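PDB 1YRV: ubiquitin-conjugating enzyme E2 U, which catalyses the covalent attachment of ubiquitin to other proteins, accepting it from the E1 activating enzyme as a thioester. Local coordinates for residues R30-Y40 against Y122-A130; N64-F72 against L152-L163. All blocks are in the same frame, centred on the assembly; numbering follows the deposited sequence.

Contact 1 (R30-Y40 against Y122-A130)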
loop_
_atom_site.group_PDB
_atom_site.type_symbol
_atom_site.label_atom_id
_atom_site.label_comp_id
_atom_site.label_asym_id
_atom_site.label_seq_id
_atom_site.Cartn_x
_atom_site.Cartn_y
_atom_site.Cartn_z
ATOM N N ARG A 30 3.557 -14.194 -12.158
ATOM C CA ARG A 30 2.821 -15.214 -11.435
ATOM C C ARG A 30 1.889 -14.515 -10.438
ATOM O O ARG A 30 0.691 -14.745 -10.454
ATOM C CB ARG A 30 3.770 -16.143 -10.693
ATOM C CG ARG A 30 3.056 -17.091 -9.745
ATOM C CD ARG A 30 3.943 -17.436 -8.519
ATOM N NE ARG A 30 4.328 -16.241 -7.783
ATOM C CZ ARG A 30 5.350 -16.167 -6.929
ATOM N NH1 ARG A 30 5.657 -15.018 -6.273
ATOM N NH2 ARG A 30 6.068 -17.246 -6.706
ATOM N N ASP A 31 2.430 -13.654 -9.582
ATOM C CA ASP A 31 1.604 -12.944 -8.621
ATOM C C ASP A 31 0.367 -12.287 -9.208
ATOM O O ASP A 31 -0.689 -12.326 -8.596
ATOM C CB ASP A 31 2.404 -11.858 -7.922
ATOM C CG ASP A 31 3.395 -12.408 -6.917
ATOM O OD1 ASP A 31 3.401 -13.637 -6.689
ATOM O OD2 ASP A 31 4.171 -11.591 -6.360
ATOM N N PHE A 32 0.500 -11.639 -10.359
ATOM C CA PHE A 32 -0.640 -10.977 -10.993
ATOM C C PHE A 32 -1.720 -11.969 -11.403
ATOM O O PHE A 32 -2.905 -11.705 -11.246
ATOM C CB PHE A 32 -0.183 -10.207 -12.214
ATOM C CG PHE A 32 -1.185 -9.213 -12.719
ATOM C CD1 PHE A 32 -1.214 -8.870 -14.066
ATOM C CD2 PHE A 32 -2.088 -8.593 -11.856
ATOM C CE1 PHE A 32 -2.138 -7.915 -14.549
ATOM C CE2 PHE A 32 -3.013 -7.637 -12.336
ATOM C CZ PHE A 32 -3.035 -7.303 -13.676
ATOM N N CYS A 33 -1.325 -13.114 -11.940
ATOM C CA CYS A 33 -2.318 -14.128 -12.311
ATOM C C CYS A 33 -3.076 -14.572 -11.055
ATOM O O CYS A 33 -4.275 -14.806 -11.103
ATOM C CB CYS A 33 -1.653 -15.361 -12.913
ATOM S SG CYS A 33 -0.908 -15.087 -14.497
ATOM N N ASP A 34 -2.355 -14.687 -9.944
ATOM C CA ASP A 34 -2.945 -15.095 -8.684
ATOM C C ASP A 34 -3.931 -14.065 -8.156
ATOM O O ASP A 34 -4.975 -14.411 -7.633
ATOM C CB ASP A 34 -1.856 -15.299 -7.638
ATOM C CG ASP A 34 -1.081 -16.571 -7.839
ATOM O OD1 ASP A 34 -0.067 -16.745 -7.111
ATOM O OD2 ASP A 34 -1.472 -17.398 -8.701
ATOM N N LEU A 35 -3.555 -12.806 -8.292
ATOM C CA LEU A 35 -4.342 -11.697 -7.839
ATOM C C LEU A 35 -5.621 -11.700 -8.636
ATOM O O LEU A 35 -6.705 -11.573 -8.082
ATOM C CB LEU A 35 -3.590 -10.412 -8.084
ATOM C CG LEU A 35 -3.827 -9.300 -7.086
ATOM C CD1 LEU A 35 -4.348 -8.091 -7.803
ATOM C CD2 LEU A 35 -4.735 -9.776 -5.984
ATOM N N LYS A 36 -5.502 -11.865 -9.942
ATOM C CA LYS A 36 -6.685 -11.906 -10.758
ATOM C C LYS A 36 -7.576 -13.076 -10.372
ATOM O O LYS A 36 -8.771 -12.891 -10.201
ATOM C CB LYS A 36 -6.292 -11.929 -12.222
ATOM C CG LYS A 36 -5.591 -10.626 -12.570
ATOM C CD LYS A 36 -5.414 -10.407 -14.047
ATOM C CE LYS A 36 -4.616 -11.501 -14.639
ATOM N NZ LYS A 36 -4.184 -11.105 -15.998
ATOM N N GLU A 37 -7.005 -14.264 -10.203
ATOM C CA GLU A 37 -7.807 -15.407 -9.792
ATOM C C GLU A 37 -8.471 -15.135 -8.434
ATOM O O GLU A 37 -9.632 -15.470 -8.228
ATOM C CB GLU A 37 -6.931 -16.651 -9.679
ATOM C CG GLU A 37 -6.307 -17.093 -10.999
ATOM C CD GLU A 37 -7.283 -17.850 -11.906
ATOM O OE1 GLU A 37 -6.873 -18.274 -13.025
ATOM O OE2 GLU A 37 -8.459 -18.023 -11.496
ATOM N N ASN A 38 -7.737 -14.528 -7.506
ATOM C CA ASN A 38 -8.278 -14.245 -6.172
ATOM C C ASN A 38 -9.475 -13.314 -6.153
ATOM O O ASN A 38 -10.277 -13.349 -5.223
ATOM C CB ASN A 38 -7.195 -13.662 -5.273
ATOM C CG ASN A 38 -6.096 -14.653 -4.983
ATOM O OD1 ASN A 38 -6.307 -15.861 -5.088
ATOM N ND2 ASN A 38 -4.910 -14.152 -4.603
ATOM N N ASN A 39 -9.563 -12.469 -7.174
ATOM C CA ASN A 39 -10.647 -11.504 -7.318
ATOM C C ASN A 39 -11.067 -10.965 -5.954
ATOM O O ASN A 39 -12.195 -11.156 -5.521
ATOM C CB ASN A 39 -11.830 -12.174 -8.011
ATOM C CG ASN A 39 -12.664 -11.197 -8.830
ATOM O OD1 ASN A 39 -13.730 -11.553 -9.337
ATOM N ND2 ASN A 39 -12.177 -9.965 -8.974
ATOM N N TYR A 40 -10.135 -10.297 -5.280
ATOM C CA TYR A 40 -10.386 -9.731 -3.975
ATOM C C TYR A 40 -11.268 -8.492 -4.019
ATOM O O TYR A 40 -10.981 -7.507 -4.708
ATOM C CB TYR A 40 -9.078 -9.377 -3.307
ATOM C CG TYR A 40 -8.264 -10.574 -2.911
ATOM C CD1 TYR A 40 -8.875 -11.684 -2.360
ATOM C CD2 TYR A 40 -6.880 -10.561 -3.004
ATOM C CE1 TYR A 40 -8.133 -12.746 -1.896
ATOM C CE2 TYR A 40 -6.112 -11.622 -2.539
ATOM C CZ TYR A 40 -6.745 -12.713 -1.980
ATOM O OH TYR A 40 -6.014 -13.750 -1.449
ATOM N N TYR A 122 5.957 -12.569 0.953
ATOM C CA TYR A 122 5.076 -11.468 0.623
ATOM C C TYR A 122 4.878 -11.358 -0.896
ATOM O O TYR A 122 5.787 -10.950 -1.600
ATOM C CB TYR A 122 5.671 -10.171 1.113
ATOM C CG TYR A 122 5.349 -9.835 2.541
ATOM C CD1 TYR A 122 4.074 -9.424 2.901
ATOM C CD2 TYR A 122 6.337 -9.874 3.519
ATOM C CE1 TYR A 122 3.788 -9.048 4.200
ATOM C CE2 TYR A 122 6.076 -9.506 4.822
ATOM C CZ TYR A 122 4.795 -9.093 5.166
ATOM O OH TYR A 122 4.483 -8.742 6.462
ATOM N N THR A 123 3.700 -11.710 -1.392
ATOM C CA THR A 123 3.392 -11.609 -2.823
ATOM C C THR A 123 2.541 -10.358 -3.086
ATOM O O THR A 123 2.071 -9.724 -2.152
ATOM C CB THR A 123 2.572 -12.798 -3.293
ATOM O OG1 THR A 123 1.321 -12.778 -2.600
ATOM C CG2 THR A 123 3.305 -14.113 -2.988
ATOM N N LEU A 124 2.323 -10.005 -4.351
ATOM C CA LEU A 124 1.497 -8.831 -4.640
ATOM C C LEU A 124 0.196 -8.845 -3.826
ATOM O O LEU A 124 -0.219 -7.802 -3.324
ATOM C CB LEU A 124 1.158 -8.748 -6.136
ATOM C CG LEU A 124 0.417 -7.510 -6.690
ATOM C CD1 LEU A 124 1.216 -6.253 -6.467
ATOM C CD2 LEU A 124 0.164 -7.684 -8.199
ATOM N N SER A 125 -0.445 -10.019 -3.731
ATOM C CA SER A 125 -1.690 -10.208 -2.974
ATOM C C SER A 125 -1.520 -9.915 -1.486
ATOM O O SER A 125 -2.333 -9.233 -0.902
ATOM C CB SER A 125 -2.213 -11.641 -3.131
ATOM O OG SER A 125 -2.558 -11.912 -4.466
ATOM N N SER A 126 -0.468 -10.463 -0.892
ATOM C CA SER A 126 -0.166 -10.279 0.522
ATOM C C SER A 126 -0.035 -8.833 0.841
ATOM O O SER A 126 -0.655 -8.311 1.769
ATOM C CB SER A 126 1.165 -10.918 0.892
ATOM O OG SER A 126 1.058 -12.304 0.927
ATOM N N ILE A 127 0.835 -8.195 0.077
ATOM C CA ILE A 127 1.113 -6.783 0.226
ATOM C C ILE A 127 -0.167 -5.959 0.151
ATOM O O ILE A 127 -0.355 -5.019 0.913
ATOM C CB ILE A 127 2.054 -6.332 -0.884
ATOM C CG1 ILE A 127 3.329 -7.215 -0.851
ATOM C CG2 ILE A 127 2.258 -4.835 -0.776
ATOM C CD1 ILE A 127 4.303 -6.917 -1.954
ATOM N N LEU A 128 -1.047 -6.317 -0.767
ATOM C CA LEU A 128 -2.277 -5.564 -0.926
ATOM C C LEU A 128 -3.211 -5.785 0.274
ATOM O O LEU A 128 -3.722 -4.818 0.833
ATOM C CB LEU A 128 -2.938 -5.931 -2.264
ATOM C CG LEU A 128 -2.141 -5.559 -3.539
ATOM C CD1 LEU A 128 -2.875 -5.919 -4.866
ATOM C CD2 LEU A 128 -1.909 -4.038 -3.500
ATOM N N LEU A 129 -3.411 -7.036 0.696
ATOM C CA LEU A 129 -4.269 -7.300 1.843
ATOM C C LEU A 129 -3.623 -6.715 3.080
ATOM O O LEU A 129 -4.298 -6.065 3.877
ATOM C CB LEU A 129 -4.503 -8.808 2.053
ATOM C CG LEU A 129 -5.063 -9.618 0.857
ATOM C CD1 LEU A 129 -5.067 -11.087 1.193
ATOM C CD2 LEU A 129 -6.489 -9.141 0.478
ATOM N N ALA A 130 -2.318 -6.912 3.264
ATOM C CA ALA A 130 -1.699 -6.353 4.466
ATOM C C ALA A 130 -1.882 -4.838 4.511
ATOM O O ALA A 130 -2.246 -4.282 5.563
ATOM C CB ALA A 130 -0.192 -6.712 4.556
HETATM O O HOH W 1 -0.021 -12.543 -5.631
#
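Asp31 and Leu35 of helix 30-38 press against the start of helix 124-130, joining the N-terminal helix of the ubiquitin-conjugating (UBC) fold to helix 124-135. The axes of these short segments pass 9.6 Å apart at 54°. Leu124 N donates to Asp31 OD2 over 3.2 Å, a fairly straight bond (162°) that meets the oxygen from well above the carboxylate plane. An acid suits this place, because amides in the first turn of a helix have no helical carbonyl to bind. Next along the interface, the side chains of Leu35 and Leu128 cross at about a right angle, CD1 to CD1 3.9 Å, while Leu35 CD2 lies on Ser125 OG. Ser125, being small, lets the backbones come close, with Leu35 CA 5.7 Å from Ser125 CA. Its OG also takes a weak bond from Asn38 ND2. Beyond the helix end, one face of the Tyr40 ring receives Leu129 CD2 in a CH-pi contact, 4.0 Å from the centroid; Asn38 CB covers the other face, and Ser125 CB sits at the edge. A water donates to Asp31 O and accepts from Ser125 N, bridging the backbones. In the second shell, Arg30 NE and NH1 both grip Asp31 OD1 from one face, NH1 at 2.7 Å, and Tyr82 OH bonds both Asp31 OD2 and Tyr122 O. With an alanine in place of Asp31, Leu124 N would probably lose its acceptor and Arg30 its countercharge. At the N-cap, Thr123 turns OG1 between its own backbone N and carbonyl carbon (chi1 63°), where OG1 accepts a weak bond from Ser126 N at 3.4 Å.

Contact 2 (N64-F72 against L152-L163)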
loop_
_atom_site.group_PDB
_atom_site.type_symbol
_atom_site.label_atom_id
_atom_site.label_comp_id
_atom_site.label_asym_id
_atom_site.label_seq_id
_atom_site.Cartn_x
_atom_site.Cartn_y
_atom_site.Cartn_z
ATOM N N ASN A 64 -15.562 -1.369 9.270
ATOM C CA ASN A 64 -15.690 -0.950 10.650
ATOM C C ASN A 64 -14.418 -0.215 11.096
ATOM O O ASN A 64 -13.961 -0.339 12.232
ATOM C CB ASN A 64 -15.991 -2.169 11.558
ATOM C CG ASN A 64 -17.271 -2.927 11.152
ATOM O OD1 ASN A 64 -17.208 -3.958 10.475
ATOM N ND2 ASN A 64 -18.430 -2.405 11.560
ATOM N N SER A 65 -13.842 0.549 10.181
ATOM C CA SER A 65 -12.647 1.313 10.487
ATOM C C SER A 65 -12.940 2.767 10.122
ATOM O O SER A 65 -13.885 3.074 9.374
ATOM C CB SER A 65 -11.440 0.803 9.667
ATOM O OG SER A 65 -11.602 1.083 8.283
ATOM N N VAL A 66 -12.111 3.655 10.648
ATOM C CA VAL A 66 -12.259 5.063 10.363
ATOM C C VAL A 66 -12.354 5.369 8.865
ATOM O O VAL A 66 -13.039 6.319 8.462
ATOM C CB VAL A 66 -11.107 5.848 10.944
ATOM C CG1 VAL A 66 -11.409 7.316 10.836
ATOM C CG2 VAL A 66 -10.894 5.440 12.388
ATOM N N TRP A 67 -11.693 4.556 8.043
ATOM C CA TRP A 67 -11.701 4.759 6.597
ATOM C C TRP A 67 -12.788 4.011 5.861
ATOM O O TRP A 67 -12.677 3.813 4.651
ATOM C CB TRP A 67 -10.353 4.375 5.986
ATOM C CG TRP A 67 -9.268 5.317 6.359
ATOM C CD1 TRP A 67 -8.765 6.364 5.617
ATOM C CD2 TRP A 67 -8.584 5.343 7.605
ATOM N NE1 TRP A 67 -7.811 7.033 6.345
ATOM C CE2 TRP A 67 -7.683 6.426 7.562
ATOM C CE3 TRP A 67 -8.647 4.548 8.763
ATOM C CZ2 TRP A 67 -6.854 6.740 8.629
ATOM C CZ3 TRP A 67 -7.815 4.865 9.835
ATOM C CH2 TRP A 67 -6.928 5.956 9.753
ATOM N N GLN A 68 -13.828 3.596 6.573
ATOM C CA GLN A 68 -14.924 2.888 5.929
ATOM C C GLN A 68 -15.550 3.772 4.863
ATOM O O GLN A 68 -15.979 4.888 5.140
ATOM C CB GLN A 68 -15.977 2.470 6.958
ATOM C CG GLN A 68 -15.708 1.107 7.578
ATOM C CD GLN A 68 -16.977 0.311 7.822
ATOM O OE1 GLN A 68 -17.758 0.621 8.719
ATOM N NE2 GLN A 68 -17.193 -0.713 7.012
ATOM N N GLY A 69 -15.584 3.271 3.633
ATOM C CA GLY A 69 -16.152 4.041 2.545
ATOM C C GLY A 69 -15.104 4.836 1.787
ATOM O O GLY A 69 -15.385 5.418 0.739
ATOM N N LEU A 70 -13.890 4.868 2.317
ATOM C CA LEU A 70 -12.806 5.591 1.676
ATOM C C LEU A 70 -11.957 4.662 0.788
ATOM O O LEU A 70 -12.109 3.433 0.821
ATOM C CB LEU A 70 -11.957 6.264 2.754
ATOM C CG LEU A 70 -12.732 7.425 3.396
ATOM C CD1 LEU A 70 -12.151 7.846 4.743
ATOM C CD2 LEU A 70 -12.713 8.574 2.423
ATOM N N VAL A 71 -11.057 5.253 0.005
ATOM C CA VAL A 71 -10.216 4.480 -0.901
ATOM C C VAL A 71 -8.774 4.971 -0.929
ATOM O O VAL A 71 -8.525 6.142 -1.194
ATOM C CB VAL A 71 -10.782 4.531 -2.337
ATOM C CG1 VAL A 71 -9.892 3.744 -3.288
ATOM C CG2 VAL A 71 -12.187 3.939 -2.350
ATOM N N PHE A 72 -7.825 4.080 -0.660
ATOM C CA PHE A 72 -6.417 4.458 -0.681
ATOM C C PHE A 72 -5.913 4.281 -2.110
ATOM O O PHE A 72 -5.951 3.178 -2.670
ATOM C CB PHE A 72 -5.603 3.579 0.277
ATOM C CG PHE A 72 -6.147 3.529 1.696
ATOM C CD1 PHE A 72 -6.103 4.643 2.532
ATOM C CD2 PHE A 72 -6.648 2.346 2.214
ATOM C CE1 PHE A 72 -6.542 4.565 3.883
ATOM C CE2 PHE A 72 -7.082 2.262 3.554
ATOM C CZ PHE A 72 -7.029 3.380 4.386
ATOM N N LEU A 152 -7.470 11.909 15.714
ATOM C CA LEU A 152 -8.046 10.582 15.606
ATOM C C LEU A 152 -8.397 10.075 16.993
ATOM O O LEU A 152 -9.508 9.594 17.228
ATOM C CB LEU A 152 -7.038 9.643 14.941
ATOM C CG LEU A 152 -7.386 8.153 14.912
ATOM C CD1 LEU A 152 -8.829 7.961 14.476
ATOM C CD2 LEU A 152 -6.429 7.441 13.953
ATOM N N VAL A 153 -7.432 10.193 17.902
ATOM C CA VAL A 153 -7.612 9.755 19.278
ATOM C C VAL A 153 -8.915 10.299 19.892
ATOM O O VAL A 153 -9.809 9.539 20.288
ATOM C CB VAL A 153 -6.417 10.194 20.138
ATOM C CG1 VAL A 153 -6.647 9.784 21.588
ATOM C CG2 VAL A 153 -5.141 9.559 19.593
ATOM N N LYS A 154 -9.032 11.614 19.959
ATOM C CA LYS A 154 -10.228 12.222 20.512
ATOM C C LYS A 154 -11.192 12.549 19.391
ATOM O O LYS A 154 -10.836 13.232 18.454
ATOM C CB LYS A 154 -9.860 13.499 21.258
ATOM C CG LYS A 154 -9.876 13.357 22.774
ATOM C CD LYS A 154 -11.275 13.630 23.331
ATOM C CE LYS A 154 -12.303 12.594 22.857
ATOM N NZ LYS A 154 -13.666 12.891 23.396
ATOM N N ASP A 155 -12.415 12.059 19.469
ATOM C CA ASP A 155 -13.385 12.369 18.430
ATOM C C ASP A 155 -12.998 11.832 17.052
ATOM O O ASP A 155 -12.614 12.586 16.158
ATOM C CB ASP A 155 -13.577 13.883 18.326
ATOM C CG ASP A 155 -14.844 14.258 17.585
ATOM O OD1 ASP A 155 -15.238 13.504 16.660
ATOM O OD2 ASP A 155 -15.429 15.308 17.932
ATOM N N GLU A 156 -13.123 10.523 16.879
ATOM C CA GLU A 156 -12.822 9.898 15.609
ATOM C C GLU A 156 -13.844 10.357 14.555
ATOM O O GLU A 156 -13.662 10.140 13.352
ATOM C CB GLU A 156 -12.898 8.387 15.751
ATOM C CG GLU A 156 -14.323 7.894 15.783
ATOM C CD GLU A 156 -14.455 6.448 15.367
ATOM O OE1 GLU A 156 -15.437 6.147 14.632
ATOM O OE2 GLU A 156 -13.585 5.632 15.777
ATOM N N SER A 157 -14.925 10.985 15.008
ATOM C CA SER A 157 -15.959 11.468 14.096
ATOM C C SER A 157 -15.466 12.708 13.377
ATOM O O SER A 157 -15.708 12.887 12.192
ATOM C CB SER A 157 -17.231 11.813 14.864
ATOM O OG SER A 157 -18.162 12.460 14.011
ATOM N N LEU A 158 -14.788 13.575 14.120
ATOM C CA LEU A 158 -14.246 14.789 13.540
ATOM C C LEU A 158 -13.197 14.361 12.533
ATOM O O LEU A 158 -13.145 14.861 11.409
ATOM C CB LEU A 158 -13.592 15.653 14.616
ATOM C CG LEU A 158 -12.668 16.748 14.080
ATOM C CD1 LEU A 158 -13.457 17.622 13.103
ATOM C CD2 LEU A 158 -12.098 17.562 15.218
ATOM N N TYR A 159 -12.349 13.437 12.965
ATOM C CA TYR A 159 -11.297 12.900 12.121
ATOM C C TYR A 159 -11.896 12.544 10.756
ATOM O O TYR A 159 -11.409 12.999 9.717
ATOM C CB TYR A 159 -10.686 11.653 12.766
ATOM C CG TYR A 159 -9.551 11.076 11.960
ATOM C CD1 TYR A 159 -8.264 11.603 12.048
ATOM C CD2 TYR A 159 -9.794 10.091 11.010
ATOM C CE1 TYR A 159 -7.256 11.167 11.193
ATOM C CE2 TYR A 159 -8.801 9.654 10.157
ATOM C CZ TYR A 159 -7.538 10.196 10.246
ATOM O OH TYR A 159 -6.574 9.791 9.357
ATOM N N ARG A 160 -12.956 11.739 10.765
ATOM C CA ARG A 160 -13.615 11.347 9.529
ATOM C C ARG A 160 -14.050 12.549 8.724
ATOM O O ARG A 160 -13.873 12.596 7.507
ATOM C CB ARG A 160 -14.849 10.480 9.803
ATOM C CG ARG A 160 -14.587 8.976 9.891
ATOM C CD ARG A 160 -15.852 8.181 9.503
ATOM N NE ARG A 160 -17.033 8.773 10.135
ATOM C CZ ARG A 160 -17.254 8.771 11.446
ATOM N NH1 ARG A 160 -16.378 8.189 12.260
ATOM N NH2 ARG A 160 -18.320 9.388 11.952
ATOM N N THR A 161 -14.637 13.524 9.403
ATOM C CA THR A 161 -15.119 14.719 8.724
ATOM C C THR A 161 -14.002 15.340 7.919
ATOM O O THR A 161 -14.209 15.795 6.795
ATOM C CB THR A 161 -15.638 15.747 9.728
ATOM O OG1 THR A 161 -16.894 15.300 10.254
ATOM C CG2 THR A 161 -15.816 17.097 9.059
ATOM N N ILE A 162 -12.818 15.357 8.515
ATOM C CA ILE A 162 -11.639 15.919 7.873
ATOM C C ILE A 162 -11.258 15.087 6.654
ATOM O O ILE A 162 -10.943 15.630 5.589
ATOM C CB ILE A 162 -10.463 15.999 8.871
ATOM C CG1 ILE A 162 -10.833 16.968 10.002
ATOM C CG2 ILE A 162 -9.196 16.468 8.172
ATOM C CD1 ILE A 162 -9.769 17.157 11.047
ATOM N N LEU A 163 -11.294 13.768 6.805
ATOM C CA LEU A 163 -10.986 12.899 5.684
ATOM C C LEU A 163 -11.890 13.243 4.503
ATOM O O LEU A 163 -11.403 13.493 3.406
ATOM C CB LEU A 163 -11.182 11.437 6.069
ATOM C CG LEU A 163 -10.169 10.917 7.083
ATOM C CD1 LEU A 163 -10.375 9.429 7.256
ATOM C CD2 LEU A 163 -8.747 11.212 6.594
#
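Leu152, near the end of helix 146-153, sends CD1 to within 3.9 Å of Val66 CG2, and the same methyl lies over a face of the Tyr159 ring. The chain then turns, and Asp155 N-caps the next helix, its OD1 accepting from Leu158 N at 2.6 Å. Glu156, the next residue, forms a salt bridge with Arg160 one turn on, NH1 to OE1 3.3 Å. Tyr159 follows, its ring carried toward the loop by a CG anti to the backbone N (chi1 -178°). There Val66 CG1 meets Tyr159 CD2; a branched valine suits the spot, since CG1 serves Tyr159 while CG2 serves Leu152. The ring edge points at the face of the six-membered ring of Trp67 in an offset edge-to-face pair, centroids 5.6 Å apart and planes at 69°. The hydroxyl makes a weak hydrogen bond to Phe96 O. In this way the C-terminal helices of the UBC fold pack on the loop linking strands 54-60 and 71-77. Two overlapping beta turns shape that loop; in the second, from Trp67 to Leu70, Gly69 adopts a positive phi at which a side chain would jam against the preceding carbonyl. Arg160 contributes its aliphatic part, CG resting 3.4 Å from Val66 O. Leu163 CD1 lies over the five-membered ring of Trp67, 3.9 Å from the centroid, and packs tightly on Leu70 CD1 at 3.5 Å.

Overall arrangement
Contact 1 and contact 2 lie within one UBC domain, their centres about 27 Å apart and their nearest atoms about 8 Å apart, so they do not touch. Their segments alternate along the chain: 30-40, 64-72, 122-130, 152-163. The central antiparallel sheet connects them: Leu128 and Leu129 of contact 1 touch strand 43-47, an outermost strand, whereas 64-72 of contact 2 runs into strand 71-77. Contact 1 joins two helices and is partly polar; contact 2 joins a loop to C-terminal helices through apolar and aromatic groups. Cys108, the predicted thioester cysteine, falls in sequence between 64-72 and 122-130, and both contacts lie away from it.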